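Local atomic coordinates of 3'-5' exonuclease crn-4 (Caenorhabditis elegans, PDB entry 5DK5), a protein that degrades RNA and DNA from the 3' end as a DEDDh-family exonuclease and takes part in apoptotic DNA degradation. Residues R123-Y132 / F246-V254. Numbering follows the deposited sequence.
Sequences RQDLWRIAQY and FERVLPLVV. With IPA (isopropyl alcohol), chain M; IPA (isopropyl alcohol), chain L.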
ATOM      1  N   ARG B 123     -16.037 -13.896  12.848  1.00 31.32           N
ATOM      2  CA  ARG B 123     -16.906 -12.777  12.508  1.00 32.78           C
ATOM      3  C   ARG B 123     -16.250 -11.869  11.477  1.00 31.85           C
ATOM      4  O   ARG B 123     -16.927 -11.104  10.794  1.00 30.42           O
ATOM      5  CB  ARG B 123     -17.260 -11.971  13.761  1.00 37.23           C
ATOM      6  CG  ARG B 123     -16.054 -11.397  14.500  1.00 40.58           C
ATOM      7  CD  ARG B 123     -16.480 -10.532  15.678  1.00 47.30           C
ATOM      8  NE  ARG B 123     -17.267 -11.280  16.656  1.00 57.00           N
ATOM      9  CZ  ARG B 123     -17.870 -10.737  17.710  1.00 63.96           C
ATOM     10  NH1 ARG B 123     -17.789  -9.431  17.931  1.00 65.82           N
ATOM     11  NH2 ARG B 123     -18.562 -11.500  18.545  1.00 66.94           N
ATOM     12  N   GLN B 124     -14.929 -11.970  11.368  1.00 28.00           N
ATOM     13  CA  GLN B 124     -14.137 -11.041  10.567  1.00 26.55           C
ATOM     14  C   GLN B 124     -14.624 -10.900   9.125  1.00 24.91           C
ATOM     15  O   GLN B 124     -14.743  -9.785   8.617  1.00 23.46           O
ATOM     16  CB  GLN B 124     -12.670 -11.481  10.563  1.00 28.03           C
ATOM     17  CG  GLN B 124     -12.041 -11.549  11.945  1.00 30.02           C
ATOM     18  CD  GLN B 124     -12.069 -10.213  12.659  1.00 29.37           C
ATOM     19  OE1 GLN B 124     -11.902  -9.164  12.039  1.00 29.12           O
ATOM     20  NE2 GLN B 124     -12.295 -10.243  13.967  1.00 29.53           N
ATOM     21  N   ASP B 125     -14.906 -12.023   8.474  1.00 25.50           N
ATOM     22  CA  ASP B 125     -15.247 -12.019   7.052  1.00 28.16           C
ATOM     23  C   ASP B 125     -16.441 -11.125   6.718  1.00 28.19           C
ATOM     24  O   ASP B 125     -16.395 -10.361   5.755  1.00 26.97           O
ATOM     25  CB  ASP B 125     -15.534 -13.444   6.569  1.00 32.68           C
ATOM     26  CG  ASP B 125     -14.287 -14.309   6.524  1.00 35.36           C
ATOM     27  OD1 ASP B 125     -13.981 -14.970   7.538  1.00 35.85           O
ATOM     28  OD2 ASP B 125     -13.614 -14.330   5.471  1.00 35.47           O
ATOM     29  N   LEU B 126     -17.504 -11.216   7.513  1.00 32.15           N
ATOM     30  CA  LEU B 126     -18.741 -10.505   7.206  1.00 31.19           C
ATOM     31  C   LEU B 126     -18.948  -9.255   8.062  1.00 31.00           C
ATOM     32  O   LEU B 126     -19.360  -8.215   7.550  1.00 30.22           O
ATOM     33  CB  LEU B 126     -19.937 -11.447   7.360  1.00 31.11           C
ATOM     34  CG  LEU B 126     -20.012 -12.591   6.340  1.00 32.42           C
ATOM     35  CD1 LEU B 126     -21.248 -13.436   6.584  1.00 33.46           C
ATOM     36  CD2 LEU B 126     -20.005 -12.077   4.902  1.00 32.94           C
ATOM     37  N   TRP B 127     -18.667  -9.341   9.358  1.00 24.96           N
ATOM     38  CA  TRP B 127     -18.861  -8.183  10.227  1.00 25.13           C
ATOM     39  C   TRP B 127     -17.887  -7.050   9.900  1.00 24.96           C
ATOM     40  O   TRP B 127     -18.277  -5.884   9.888  1.00 24.14           O
ATOM     41  CB  TRP B 127     -18.719  -8.565  11.700  1.00 26.03           C
ATOM     42  CG  TRP B 127     -18.370  -7.392  12.558  1.00 26.10           C
ATOM     43  CD1 TRP B 127     -19.197  -6.375  12.937  1.00 26.39           C
ATOM     44  CD2 TRP B 127     -17.090  -7.106  13.134  1.00 25.92           C
ATOM     45  NE1 TRP B 127     -18.511  -5.475  13.716  1.00 31.53           N
ATOM     46  CE2 TRP B 127     -17.217  -5.902  13.852  1.00 32.53           C
ATOM     47  CE3 TRP B 127     -15.851  -7.753  13.112  1.00 31.71           C
ATOM     48  CZ2 TRP B 127     -16.151  -5.331  14.543  1.00 32.61           C
ATOM     49  CZ3 TRP B 127     -14.795  -7.185  13.798  1.00 31.61           C
ATOM     50  CH2 TRP B 127     -14.951  -5.987  14.505  1.00 28.02           C
ATOM     51  N   ARG B 128     -16.625  -7.387   9.636  1.00 29.04           N
ATOM     52  CA  ARG B 128     -15.607  -6.368   9.358  1.00 27.69           C
ATOM     53  C   ARG B 128     -15.341  -6.209   7.866  1.00 25.09           C
ATOM     54  O   ARG B 128     -15.640  -5.167   7.282  1.00 23.04           O
ATOM     55  CB  ARG B 128     -14.295  -6.700  10.079  1.00 28.10           C
ATOM     56  CG  ARG B 128     -13.175  -5.689   9.813  1.00 28.81           C
ATOM     57  CD  ARG B 128     -11.962  -5.925  10.710  1.00 27.08           C
ATOM     58  NE  ARG B 128     -11.315  -7.203  10.431  1.00 26.66           N
ATOM     59  CZ  ARG B 128     -10.460  -7.416   9.436  1.00 25.60           C
ATOM     60  NH1 ARG B 128     -10.138  -6.435   8.603  1.00 23.13           N
ATOM     61  NH2 ARG B 128      -9.930  -8.619   9.269  1.00 28.68           N
ATOM     62  N   ILE B 129     -14.773  -7.246   7.257  1.00 21.94           N
ATOM     63  CA  ILE B 129     -14.300  -7.168   5.877  1.00 21.16           C
ATOM     64  C   ILE B 129     -15.423  -6.829   4.904  1.00 22.28           C
ATOM     65  O   ILE B 129     -15.299  -5.894   4.112  1.00 20.45           O
ATOM     66  CB  ILE B 129     -13.626  -8.489   5.449  1.00 23.05           C
ATOM     67  CG1 ILE B 129     -12.354  -8.701   6.274  1.00 23.13           C
ATOM     68  CG2 ILE B 129     -13.314  -8.485   3.944  1.00 21.82           C
ATOM     69  CD1 ILE B 129     -11.645 -10.023   6.028  1.00 24.53           C
ATOM     70  N   ALA B 130     -16.512  -7.587   4.952  1.00 21.64           N
ATOM     71  CA  ALA B 130     -17.627  -7.333   4.053  1.00 21.66           C
ATOM     72  C   ALA B 130     -18.184  -5.938   4.303  1.00 21.63           C
ATOM     73  O   ALA B 130     -18.289  -5.135   3.382  1.00 21.19           O
ATOM     74  CB  ALA B 130     -18.712  -8.381   4.220  1.00 22.44           C
ATOM     75  N   GLN B 131     -18.508  -5.641   5.557  1.00 25.69           N
ATOM     76  CA  GLN B 131     -19.123  -4.362   5.909  1.00 27.82           C
ATOM     77  C   GLN B 131     -18.294  -3.167   5.427  1.00 28.87           C
ATOM     78  O   GLN B 131     -18.837  -2.206   4.876  1.00 27.26           O
ATOM     79  CB  GLN B 131     -19.329  -4.272   7.424  1.00 30.95           C
ATOM     80  CG  GLN B 131     -20.641  -3.623   7.819  1.00 32.60           C
ATOM     81  CD  GLN B 131     -20.739  -3.334   9.303  1.00 30.88           C
ATOM     82  OE1 GLN B 131     -21.358  -2.351   9.710  1.00 30.64           O
ATOM     83  NE2 GLN B 131     -20.139  -4.192  10.122  1.00 29.32           N
ATOM     84  N   TYR B 132     -16.982  -3.230   5.628  1.00 21.14           N
ATOM     85  CA  TYR B 132     -16.100  -2.126   5.258  1.00 20.49           C
ATOM     86  C   TYR B 132     -15.988  -1.989   3.744  1.00 19.88           C
ATOM     87  O   TYR B 132     -16.015  -0.878   3.210  1.00 19.61           O
ATOM     88  CB  TYR B 132     -14.712  -2.319   5.867  1.00 20.23           C
ATOM     89  CG  TYR B 132     -13.802  -1.128   5.672  1.00 19.96           C
ATOM     90  CD1 TYR B 132     -13.924  -0.003   6.474  1.00 21.73           C
ATOM     91  CD2 TYR B 132     -12.826  -1.128   4.687  1.00 18.95           C
ATOM     92  CE1 TYR B 132     -13.099   1.088   6.302  1.00 21.71           C
ATOM     93  CE2 TYR B 132     -11.993  -0.040   4.508  1.00 21.08           C
ATOM     94  CZ  TYR B 132     -12.134   1.064   5.318  1.00 21.94           C
ATOM     95  OH  TYR B 132     -11.308   2.151   5.142  1.00 21.08           O
ATOM     96  N   PHE B 246     -12.884  -0.809  15.472  1.00 25.00           N
ATOM     97  CA  PHE B 246     -13.719  -1.272  14.366  1.00 31.66           C
ATOM     98  C   PHE B 246     -15.190  -1.361  14.770  1.00 29.93           C
ATOM     99  O   PHE B 246     -16.079  -1.031  13.987  1.00 27.64           O
ATOM    100  CB  PHE B 246     -13.246  -2.645  13.874  1.00 36.91           C
ATOM    101  CG  PHE B 246     -11.816  -2.675  13.404  1.00 39.37           C
ATOM    102  CD1 PHE B 246     -11.183  -1.527  12.961  1.00 39.18           C
ATOM    103  CD2 PHE B 246     -11.104  -3.866  13.403  1.00 39.31           C
ATOM    104  CE1 PHE B 246      -9.872  -1.562  12.528  1.00 37.74           C
ATOM    105  CE2 PHE B 246      -9.793  -3.907  12.970  1.00 38.64           C
ATOM    106  CZ  PHE B 246      -9.176  -2.752  12.533  1.00 37.86           C
ATOM    107  N   GLU B 247     -15.433  -1.809  15.998  1.00 26.32           N
ATOM    108  CA  GLU B 247     -16.793  -2.027  16.486  1.00 36.36           C
ATOM    109  C   GLU B 247     -17.598  -0.734  16.543  1.00 34.81           C
ATOM    110  O   GLU B 247     -18.802  -0.733  16.287  1.00 34.90           O
ATOM    111  CB  GLU B 247     -16.763  -2.674  17.874  1.00 39.25           C
ATOM    112  CG  GLU B 247     -16.435  -4.163  17.866  1.00 40.99           C
ATOM    113  CD  GLU B 247     -16.146  -4.715  19.252  1.00 41.49           C
ATOM    114  OE1 GLU B 247     -16.143  -3.930  20.224  1.00 40.92           O
ATOM    115  OE2 GLU B 247     -15.923  -5.938  19.367  1.00 40.24           O
ATOM    116  N   ARG B 248     -16.929   0.363  16.880  1.00 31.84           N
ATOM    117  CA  ARG B 248     -17.596   1.653  17.013  1.00 32.18           C
ATOM    118  C   ARG B 248     -17.723   2.350  15.662  1.00 30.13           C
ATOM    119  O   ARG B 248     -18.723   3.010  15.388  1.00 29.94           O
ATOM    120  CB  ARG B 248     -16.838   2.546  17.998  1.00 33.59           C
ATOM    121  CG  ARG B 248     -16.544   1.891  19.346  1.00 34.59           C
ATOM    122  CD  ARG B 248     -17.778   1.236  19.958  1.00 35.62           C
ATOM    123  NE  ARG B 248     -17.535   0.776  21.327  1.00 36.74           N
ATOM    124  CZ  ARG B 248     -17.751   1.498  22.426  1.00 33.53           C
ATOM    125  NH1 ARG B 248     -18.222   2.737  22.347  1.00 38.05           N
ATOM    126  NH2 ARG B 248     -17.494   0.975  23.618  1.00 37.18           N
ATOM    127  N   VAL B 249     -16.706   2.196  14.820  1.00 27.62           N
ATOM    128  CA  VAL B 249     -16.694   2.836  13.510  1.00 26.30           C
ATOM    129  C   VAL B 249     -17.740   2.226  12.583  1.00 25.20           C
ATOM    130  O   VAL B 249     -18.540   2.942  11.982  1.00 25.41           O
ATOM    131  CB  VAL B 249     -15.306   2.727  12.847  1.00 23.90           C
ATOM    132  CG1 VAL B 249     -15.343   3.250  11.407  1.00 23.05           C
ATOM    133  CG2 VAL B 249     -14.276   3.486  13.663  1.00 36.38           C
ATOM    134  N   LEU B 250     -17.727   0.902  12.466  1.00 27.57           N
ATOM    135  CA  LEU B 250     -18.658   0.214  11.580  1.00 27.93           C
ATOM    136  C   LEU B 250     -20.087   0.350  12.109  1.00 29.39           C
ATOM    137  O   LEU B 250     -20.319   0.192  13.309  1.00 30.75           O
ATOM    138  CB  LEU B 250     -18.278  -1.258  11.439  1.00 27.60           C
ATOM    139  CG  LEU B 250     -16.909  -1.520  10.809  1.00 27.67           C
ATOM    140  CD1 LEU B 250     -16.530  -2.983  10.942  1.00 28.88           C
ATOM    141  CD2 LEU B 250     -16.895  -1.100   9.344  1.00 27.20           C
ATOM    142  N   PRO B 251     -21.051   0.651  11.220  1.00 28.41           N
ATOM    143  CA  PRO B 251     -22.434   0.881  11.667  1.00 28.01           C
ATOM    144  C   PRO B 251     -23.120  -0.347  12.267  1.00 28.91           C
ATOM    145  O   PRO B 251     -23.828  -0.207  13.263  1.00 31.72           O
ATOM    146  CB  PRO B 251     -23.151   1.322  10.384  1.00 27.40           C
ATOM    147  CG  PRO B 251     -22.303   0.829   9.272  1.00 28.15           C
ATOM    148  CD  PRO B 251     -20.901   0.887   9.774  1.00 26.85           C
ATOM    149  N   LEU B 252     -22.925  -1.519  11.671  1.00 26.75           N
ATOM    150  CA  LEU B 252     -23.588  -2.731  12.149  1.00 27.45           C
ATOM    151  C   LEU B 252     -22.719  -3.495  13.143  1.00 27.65           C
ATOM    152  O   LEU B 252     -21.508  -3.625  12.963  1.00 28.44           O
ATOM    153  CB  LEU B 252     -23.968  -3.643  10.978  1.00 27.06           C
ATOM    154  CG  LEU B 252     -24.880  -3.027   9.912  1.00 26.96           C
ATOM    155  CD1 LEU B 252     -25.221  -4.056   8.845  1.00 26.71           C
ATOM    156  CD2 LEU B 252     -26.152  -2.454  10.524  1.00 49.91           C
ATOM    157  N   VAL B 253     -23.370  -4.001  14.186  1.00 29.17           N
ATOM    158  CA  VAL B 253     -22.711  -4.701  15.281  1.00 30.44           C
ATOM    159  C   VAL B 253     -23.105  -6.176  15.297  1.00 31.95           C
ATOM    160  O   VAL B 253     -24.222  -6.532  14.920  1.00 32.68           O
ATOM    161  CB  VAL B 253     -23.070  -4.040  16.637  1.00 51.97           C
ATOM    162  CG1 VAL B 253     -23.126  -5.058  17.780  1.00 53.78           C
ATOM    163  CG2 VAL B 253     -22.089  -2.922  16.953  1.00 51.85           C
ATOM    164  N   VAL B 254     -22.185  -7.029  15.737  1.00 30.62           N
ATOM    165  CA  VAL B 254     -22.472  -8.450  15.885  1.00 31.78           C
ATOM    166  C   VAL B 254     -23.399  -8.672  17.073  1.00 34.98           C
ATOM    167  O   VAL B 254     -23.135  -8.196  18.177  1.00 37.38           O
ATOM    168  CB  VAL B 254     -21.183  -9.278  16.080  1.00 32.29           C
ATOM    169  CG1 VAL B 254     -21.512 -10.730  16.448  1.00 33.91           C
ATOM    170  CG2 VAL B 254     -20.329  -9.233  14.827  1.00 32.44           C
TER
HETATM  171  C1  IPA M 305     -10.933  -1.625   7.711  1.00 48.91           C
HETATM  172  C2  IPA M 305     -10.960  -2.009   9.173  1.00 49.07           C
HETATM  173  C3  IPA M 305     -12.387  -1.972   9.673  1.00 49.76           C
HETATM  174  O2  IPA M 305     -10.438  -3.310   9.316  1.00 48.87           O
HETATM  175  C1  IPA L 304     -14.695 -16.125  17.663  1.00 74.48           C
HETATM  176  C2  IPA L 304     -14.218 -15.437  16.405  1.00 72.63           C
HETATM  177  C3  IPA L 304     -12.880 -14.774  16.654  1.00 72.57           C
HETATM  178  O2  IPA L 304     -15.156 -14.454  16.040  1.00 30.41           O
HETATM  179  O   HOH W   1     -16.174  -7.696  17.124  1.00 46.29           O
HETATM  180  O   HOH W   2     -19.616  -2.998  14.797  1.00 32.75           O
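Trp-127 and Arg-128 of helix 124-136 lie against the end of helix 239-249 and the start of strand 253-256, their CA atoms nearest those of Val-254 and Phe-246, while Tyr-132 is nearest Leu-250, the first residue to leave the helix. The Trp-127 indole fills the angle between that helix and the strand. Leu-250 CD1 sits over one face, offset toward the rim; Val-254 CG2 lies oblique to the ring, 3.5 Å from Trp-127 CG, and Glu-247 CG reaches Trp-127 CZ2. At the ring edge Trp-127 NE1 donates to a water oxygen 2.9 Å away, which in turn donates to Glu-247 O and Leu-252 O.

Gln-131 supplies the direct bonds. Its chain, extended beyond CG, brings the amide to the backbone of Leu-252: Gln-131 OE1 accepts from Leu-252 N at 2.6 Å (N-H...O 156°), and Gln-131 NE2 gives to Leu-252 O at 3.2 Å. NE2 also donates to Trp-127 O in the carbonyl plane, so three bonds fix the amide's rotation. Arg-128 CD packs 3.5 Å from Phe-246 CD2, and Arg-123 places a guanidinium face against Val-254 CG1. A second water, 2.5 Å from Arg-123 NH1 and 2.9 Å from Glu-247 OE2, bridges charges too distant for a salt bridge.

Helix 124-136 is thus tied to the turn from helix 239-249 into edge strand 253-256: a buried amide pairs with both the N-H and the C=O of Leu-252, the C=O also taking a water, and the Leu-252 side chain neighbours zinc ligand Cys-220.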